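PDB 1XT5: variable region-containing chitin-binding protein 3 from Branchiostoma floridae, which is an amphioxus immune-type receptor that probably binds and may hydrolyse chitin as a whole protein, of which this chain is the immunoglobulin V-type domain. Local coordinates for residues Gly1-Thr6 and Ser115-Phe120. Sequence-based numbering, arbitrary orientation. Where two conformers were deposited one is given.
With SO4 (sulfate ion), chain B.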
loop_
_atom_site.group_PDB
_atom_site.type_symbol
_atom_site.label_atom_id
_atom_site.label_comp_id
_atom_site.label_asym_id
_atom_site.label_seq_id
_atom_site.Cartn_x
_atom_site.Cartn_y
_atom_site.Cartn_z
ATOM N N GLY A 1 10.649 4.254 23.354
ATOM C CA GLY A 1 9.386 3.966 24.020
ATOM C C GLY A 1 8.196 3.947 23.101
ATOM O O GLY A 1 7.722 2.899 22.685
ATOM N N GLN A 2 7.701 5.145 22.781
ATOM C CA GLN A 2 6.520 5.248 21.935
ATOM C C GLN A 2 6.762 4.659 20.569
ATOM O O GLN A 2 7.721 5.030 19.857
ATOM C CB GLN A 2 6.141 6.732 21.778
ATOM C CG GLN A 2 4.903 6.926 20.920
ATOM C CD GLN A 2 3.671 6.215 21.442
ATOM O OE1 GLN A 2 3.208 6.501 22.542
ATOM N NE2 GLN A 2 3.089 5.338 20.637
ATOM N N SER A 3 5.934 3.710 20.122
ATOM C CA SER A 3 5.996 3.212 18.758
ATOM C C SER A 3 5.569 4.339 17.808
ATOM O O SER A 3 4.554 4.983 18.094
ATOM C CB SER A 3 4.965 2.108 18.589
ATOM O OG SER A 3 5.101 1.003 19.487
ATOM N N ILE A 4 6.346 4.572 16.740
ATOM C CA ILE A 4 5.974 5.630 15.784
ATOM C C ILE A 4 6.165 5.138 14.364
ATOM O O ILE A 4 7.246 4.770 13.940
ATOM C CB ILE A 4 6.763 6.941 16.014
ATOM C CG1 ILE A 4 6.599 7.431 17.465
ATOM C CG2 ILE A 4 6.341 7.972 14.993
ATOM C CD1 ILE A 4 7.385 8.664 17.801
ATOM N N MET A 5 5.083 5.159 13.606
ATOM C CA MET A 5 5.085 4.814 12.189
ATOM C C MET A 5 5.426 5.963 11.297
ATOM O O MET A 5 4.873 7.050 11.450
ATOM C CB MET A 5 3.687 4.305 11.829
ATOM C CG MET A 5 3.617 3.729 10.404
ATOM S SD MET A 5 4.479 2.189 10.200
ATOM C CE MET A 5 3.357 1.086 11.083
ATOM N N THR A 6 6.271 5.753 10.286
ATOM C CA THR A 6 6.498 6.781 9.276
ATOM C C THR A 6 6.535 6.121 7.905
ATOM O O THR A 6 7.413 5.260 7.663
ATOM C CB THR A 6 7.793 7.555 9.510
ATOM O OG1 THR A 6 7.745 8.229 10.766
ATOM C CG2 THR A 6 7.995 8.627 8.420
ATOM N N SER A 115 -3.170 -3.156 16.053
ATOM C CA SER A 115 -4.068 -2.426 16.953
ATOM C C SER A 115 -3.478 -1.025 17.101
ATOM O O SER A 115 -2.370 -0.839 17.642
ATOM C CB SER A 115 -4.197 -3.142 18.264
ATOM O OG SER A 115 -5.028 -2.375 19.149
ATOM N N ILE A 116 -4.207 -0.054 16.583
ATOM C CA ILE A 116 -3.698 1.333 16.545
ATOM C C ILE A 116 -3.948 1.966 17.893
ATOM O O ILE A 116 -4.976 2.580 18.131
ATOM C CB ILE A 116 -4.317 2.124 15.392
ATOM C CG1 ILE A 116 -4.139 1.429 14.066
ATOM C CG2 ILE A 116 -3.789 3.556 15.354
ATOM C CD1 ILE A 116 -4.971 1.962 12.933
ATOM N N ARG A 117 -3.006 1.757 18.820
ATOM C CA ARG A 117 -3.214 2.175 20.201
ATOM C C ARG A 117 -3.279 3.652 20.384
ATOM O O ARG A 117 -3.937 4.200 21.290
ATOM C CB ARG A 117 -2.110 1.595 21.132
ATOM C CG ARG A 117 -2.325 0.106 21.383
ATOM C CD ARG A 117 -1.375 -0.489 22.385
ATOM N NE ARG A 117 -0.025 -0.614 21.836
ATOM C CZ ARG A 117 0.446 -1.676 21.184
ATOM N NH1 ARG A 117 -0.301 -2.754 20.948
ATOM N NH2 ARG A 117 1.707 -1.658 20.738
ATOM N N THR A 118 -2.528 4.345 19.548
ATOM C CA THR A 118 -2.381 5.769 19.565
ATOM C C THR A 118 -2.281 6.283 18.130
ATOM O O THR A 118 -2.051 5.521 17.202
ATOM C CB THR A 118 -1.101 6.273 20.274
ATOM O OG1 THR A 118 0.028 6.027 19.382
ATOM C CG2 THR A 118 -0.878 5.643 21.657
ATOM N N GLU A 119 -2.375 7.595 17.966
ATOM C CA GLU A 119 -2.239 8.181 16.630
ATOM C C GLU A 119 -0.852 7.992 16.044
ATOM O O GLU A 119 -0.653 8.154 14.829
ATOM C CB GLU A 119 -2.845 9.584 16.567
ATOM C CG GLU A 119 -1.897 10.420 17.447
ATOM C CD GLU A 119 -2.639 11.628 17.960
ATOM O OE1 GLU A 119 -3.594 11.488 18.772
ATOM O OE2 GLU A 119 -2.338 12.783 17.581
ATOM N N PHE A 120 0.123 7.669 16.880
ATOM C CA PHE A 120 1.464 7.394 16.423
ATOM C C PHE A 120 1.568 6.109 15.612
ATOM O O PHE A 120 2.544 5.935 14.868
ATOM C CB PHE A 120 2.454 7.304 17.576
ATOM C CG PHE A 120 2.586 8.567 18.421
ATOM C CD1 PHE A 120 1.959 8.652 19.662
ATOM C CD2 PHE A 120 3.331 9.635 17.971
ATOM C CE1 PHE A 120 2.127 9.764 20.457
ATOM C CE2 PHE A 120 3.504 10.720 18.790
ATOM C CZ PHE A 120 2.908 10.823 20.018
HETATM S S SO4 B . 2.592 1.849 21.786
HETATM O O1 SO4 B . 2.111 1.012 22.975
HETATM O O2 SO4 B . 2.614 0.980 20.601
HETATM O O3 SO4 B . 3.842 2.437 22.014
HETATM O O4 SO4 B . 1.595 2.896 21.590
#
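With chi1 at -179°, CG of Q2 stands anti to the backbone N and lies over one face of the F120 ring, and the bend at chi2 (58°) turns CD back toward CD1 of F120. This CH-pi contact, 3.9 Å from CG of Q2 to the ring centroid, lies off-centre toward CD1, and the amide plane is tilted only 22° from the ring. The amide is held by two bonds donated from NE2 of Q2, to O of S3 at 3.0 Å, in the carbonyl plane and on a lone pair, and to O4 of a sulfate. Alongside, CG1 of I4 touches CD2 of F120. The backbone link is a nearly straight bond from N of M5 to O of F120 (2.9 Å), tying the start of strand 4-8 to the CDR3-like loop between strands 105-112 and 122-132, which an ST turn at T118 shapes.

The sulfate, probably from the crystallisation liquor, bridges both segments: O2 accepts from OG of S3 (2.7 Å) and NH2 of R117 (2.8 Å), O1 from NE of R117, and O3 from N of S3 (3.1 Å). NE2 of Q113 also binds it. Such donors would favour an anion, the guanidinium probably offsetting part of its charge.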